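Local coordinates for C. albicans actin interacting protein Aip5 (Candida albicans SC5314, PDB 6M4C) that probably promotes actin nucleation as part of the polarisome complex, which supports filamentous growth of this fungus, at residues Y13-L18 with K55-Q60. Sequence-based numbering, arbitrary orientation.
Sequences YIFTSL and KIWKRQ
Phe15 meets Ile56 and Trp57, joining the strand 12-16 to one side of the helix 51-60. These three side chains make the whole contact, and Phe15 is its buried centre. Phe15 CB points toward the helix, and CG, anti to the carbonyl carbon (chi1 -83°), carries the ring on beside the backbone N. There the two helix residues take different parts of it. Ile56 meets the far part of the ring: its branch carbon CB lies 3.9 Å from Phe15 CE2. The methyl CG2 of Ile56 adds a second touch at 4.1 Å from the same Phe15 CE2. The two side chains cross at about a right angle. Trp57 takes the base of the side chain and the near part of the ring. Its CG is anti to its own backbone N (chi1 -164°), and the six-membered part of the indole reaches back to the strand. Trp57 CE3 comes 4.0 Å from Phe15 CB, and Phe15 CD2 is hardly farther. The two aromatic side chains run past each other in opposite directions, and the approach is oblique. Within the strand, Tyr13 CB sits at the edge of the Phe15 ring, in its plane.

Leu47 touches both Phe15 and Trp57, and the Trp57 ring also meets Tyr75 of the strand 74-78, while Trp57 NE1 makes a weak hydrogen bond to Lys64 O, away from Phe15. Ile14 and Thr16, on the other face of the strand, touch helix 22-36, so the mixed sheet has helices on both sides, consistent with a thioredoxin-like fold. Carbon meets carbon throughout, at ordinary van der Waals distances. This small apolar contact contributes to seating the helix on the sheet, with Leu47 and Tyr75 extending the apolar cluster. Such chemistry rests on burial and is indifferent to exact angles.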
ATOM      1  N   TYR A  13       7.079  -2.065   6.000  1.00 82.17           N
ATOM      2  CA  TYR A  13       6.321  -2.275   4.783  1.00 76.14           C
ATOM      3  C   TYR A  13       6.106  -3.760   4.615  1.00 81.82           C
ATOM      4  O   TYR A  13       6.976  -4.548   4.985  1.00 90.84           O
ATOM      5  CB  TYR A  13       7.078  -1.824   3.534  1.00 75.95           C
ATOM      6  CG  TYR A  13       7.513  -0.383   3.545  1.00 78.25           C
ATOM      7  CD1 TYR A  13       6.603   0.643   3.389  1.00 72.94           C
ATOM      8  CD2 TYR A  13       8.839  -0.044   3.731  1.00 76.63           C
ATOM      9  CE1 TYR A  13       7.000   1.969   3.410  1.00 73.18           C
ATOM     10  CE2 TYR A  13       9.248   1.278   3.774  1.00 76.62           C
ATOM     11  CZ  TYR A  13       8.328   2.291   3.609  1.00 76.46           C
ATOM     12  OH  TYR A  13       8.736   3.594   3.665  1.00 84.61           O
ATOM     13  N   ILE A  14       4.926  -4.094   4.086  1.00 76.98           N
ATOM     14  CA  ILE A  14       4.708  -5.356   3.413  1.00 76.37           C
ATOM     15  C   ILE A  14       4.944  -5.161   1.918  1.00 92.53           C
ATOM     16  O   ILE A  14       4.215  -4.421   1.253  1.00 91.35           O
ATOM     17  CB  ILE A  14       3.309  -5.898   3.697  1.00 74.04           C
ATOM     18  CG1 ILE A  14       3.155  -6.203   5.185  1.00 84.27           C
ATOM     19  CG2 ILE A  14       3.069  -7.131   2.858  1.00 67.50           C
ATOM     20  CD1 ILE A  14       1.963  -7.051   5.522  1.00 80.66           C
ATOM     21  N   PHE A  15       5.991  -5.830   1.410  1.00 92.77           N
ATOM     22  CA  PHE A  15       6.258  -5.877  -0.014  1.00 74.15           C
ATOM     23  C   PHE A  15       5.363  -6.965  -0.586  1.00 76.94           C
ATOM     24  O   PHE A  15       5.214  -8.019   0.034  1.00 82.94           O
ATOM     25  CB  PHE A  15       7.750  -6.099  -0.271  1.00 74.82           C
ATOM     26  CG  PHE A  15       8.608  -4.856  -0.233  1.00 73.77           C
ATOM     27  CD1 PHE A  15       8.302  -3.783   0.595  1.00 73.27           C
ATOM     28  CD2 PHE A  15       9.719  -4.745  -1.050  1.00 67.48           C
ATOM     29  CE1 PHE A  15       9.109  -2.651   0.638  1.00 83.26           C
ATOM     30  CE2 PHE A  15      10.520  -3.607  -1.013  1.00 75.73           C
ATOM     31  CZ  PHE A  15      10.225  -2.563  -0.169  1.00 80.89           C
ATOM     32  N   THR A  16       4.720  -6.670  -1.721  1.00 75.12           N
ATOM     33  CA  THR A  16       3.785  -7.619  -2.308  1.00 80.83           C
ATOM     34  C   THR A  16       3.501  -7.271  -3.771  1.00 88.08           C
ATOM     35  O   THR A  16       4.050  -6.302  -4.314  1.00 85.66           O
ATOM     36  CB  THR A  16       2.489  -7.711  -1.497  1.00 78.83           C
ATOM     37  OG1 THR A  16       1.810  -8.856  -2.009  1.00 92.16           O
ATOM     38  CG2 THR A  16       1.601  -6.492  -1.637  1.00 73.31           C
ATOM     39  N   SER A  17       2.639  -8.087  -4.396  1.00 80.82           N
ATOM     40  CA  SER A  17       2.178  -7.806  -5.746  1.00 96.94           C
ATOM     41  C   SER A  17       0.690  -8.106  -5.887  1.00 96.55           C
ATOM     42  O   SER A  17       0.277  -9.251  -5.762  1.00 92.19           O
ATOM     43  CB  SER A  17       2.986  -8.561  -6.766  1.00104.94           C
ATOM     44  OG  SER A  17       2.565  -8.250  -8.084  1.00115.26           O
ATOM     45  N   LEU A  18      -0.094  -7.066  -6.193  1.00105.96           N
ATOM     46  CA  LEU A  18      -1.525  -7.206  -6.405  1.00104.01           C
ATOM     47  C   LEU A  18      -1.780  -7.907  -7.733  1.00101.51           C
ATOM     48  O   LEU A  18      -2.915  -8.244  -8.047  1.00103.97           O
ATOM     49  CB  LEU A  18      -2.164  -5.818  -6.412  1.00104.33           C
ATOM     50  CG  LEU A  18      -2.594  -5.306  -5.046  1.00103.05           C
ATOM     51  CD1 LEU A  18      -1.388  -4.848  -4.253  1.00107.25           C
ATOM     52  CD2 LEU A  18      -3.585  -4.172  -5.204  1.00105.97           C
ATOM     53  N   LYS A  55      13.461  -3.244  -6.496  1.00104.82           N
ATOM     54  CA  LYS A  55      14.915  -3.187  -6.456  1.00 98.25           C
ATOM     55  C   LYS A  55      15.431  -3.298  -5.024  1.00112.28           C
ATOM     56  O   LYS A  55      16.631  -3.185  -4.793  1.00138.54           O
ATOM     57  CB  LYS A  55      15.425  -1.906  -7.128  1.00 81.88           C
ATOM     58  N   ILE A  56      14.537  -3.509  -4.054  1.00118.97           N
ATOM     59  CA  ILE A  56      15.008  -3.938  -2.748  1.00 97.17           C
ATOM     60  C   ILE A  56      14.756  -5.433  -2.678  1.00 93.04           C
ATOM     61  O   ILE A  56      15.614  -6.204  -2.258  1.00 96.17           O
ATOM     62  CB  ILE A  56      14.370  -3.164  -1.572  1.00105.20           C
ATOM     63  CG1 ILE A  56      14.939  -1.747  -1.426  1.00101.59           C
ATOM     64  CG2 ILE A  56      14.504  -3.941  -0.261  1.00 94.40           C
ATOM     65  CD1 ILE A  56      14.072  -0.660  -2.000  1.00 91.59           C
ATOM     66  N   TRP A  57      13.581  -5.844  -3.151  1.00 83.35           N
ATOM     67  CA  TRP A  57      13.320  -7.265  -3.088  1.00 93.35           C
ATOM     68  C   TRP A  57      14.360  -7.997  -3.918  1.00111.53           C
ATOM     69  O   TRP A  57      14.765  -9.083  -3.514  1.00122.77           O
ATOM     70  CB  TRP A  57      11.929  -7.553  -3.598  1.00 83.65           C
ATOM     71  CG  TRP A  57      11.398  -8.897  -3.241  1.00 79.00           C
ATOM     72  CD1 TRP A  57      11.174  -9.927  -4.100  1.00 80.67           C
ATOM     73  CD2 TRP A  57      10.890  -9.315  -1.961  1.00 90.02           C
ATOM     74  NE1 TRP A  57      10.601 -10.977  -3.436  1.00 95.72           N
ATOM     75  CE2 TRP A  57      10.408 -10.633  -2.124  1.00 96.25           C
ATOM     76  CE3 TRP A  57      10.802  -8.717  -0.697  1.00 87.31           C
ATOM     77  CZ2 TRP A  57       9.841 -11.359  -1.075  1.00101.44           C
ATOM     78  CZ3 TRP A  57      10.260  -9.437   0.345  1.00 93.25           C
ATOM     79  CH2 TRP A  57       9.786 -10.741   0.155  1.00105.20           C
ATOM     80  N   LYS A  58      14.779  -7.376  -5.041  1.00120.29           N
ATOM     81  CA  LYS A  58      15.820  -7.872  -5.936  1.00116.24           C
ATOM     82  C   LYS A  58      17.101  -8.151  -5.153  1.00112.25           C
ATOM     83  O   LYS A  58      17.452  -9.313  -4.928  1.00102.12           O
ATOM     84  CB  LYS A  58      16.145  -6.869  -7.047  1.00115.55           C
ATOM     85  N   ARG A  59      17.786  -7.072  -4.749  1.00 90.77           N
ATOM     86  CA  ARG A  59      18.937  -7.191  -3.869  1.00 89.29           C
ATOM     87  C   ARG A  59      18.698  -8.251  -2.776  1.00108.43           C
ATOM     88  O   ARG A  59      19.278  -9.335  -2.841  1.00104.80           O
ATOM     89  CB  ARG A  59      19.358  -5.802  -3.372  1.00 79.89           C
ATOM     90  N   GLN A  60      17.764  -8.001  -1.835  1.00110.75           N
ATOM     91  CA  GLN A  60      17.807  -8.583  -0.494  1.00 97.89           C
ATOM     92  C   GLN A  60      17.041  -9.901  -0.304  1.00 95.46           C
ATOM     93  O   GLN A  60      17.333 -10.656   0.614  1.00114.16           O
ATOM     94  CB  GLN A  60      17.383  -7.541   0.535  1.00 86.19           C
ATOM     95  CG  GLN A  60      18.066  -6.202   0.303  1.00102.09           C
ATOM     96  CD  GLN A  60      17.932  -5.227   1.454  1.00105.42           C
ATOM     97  OE1 GLN A  60      17.994  -5.591   2.629  1.00107.05           O
ATOM     98  NE2 GLN A  60      17.781  -3.957   1.121  1.00 85.76           N
TER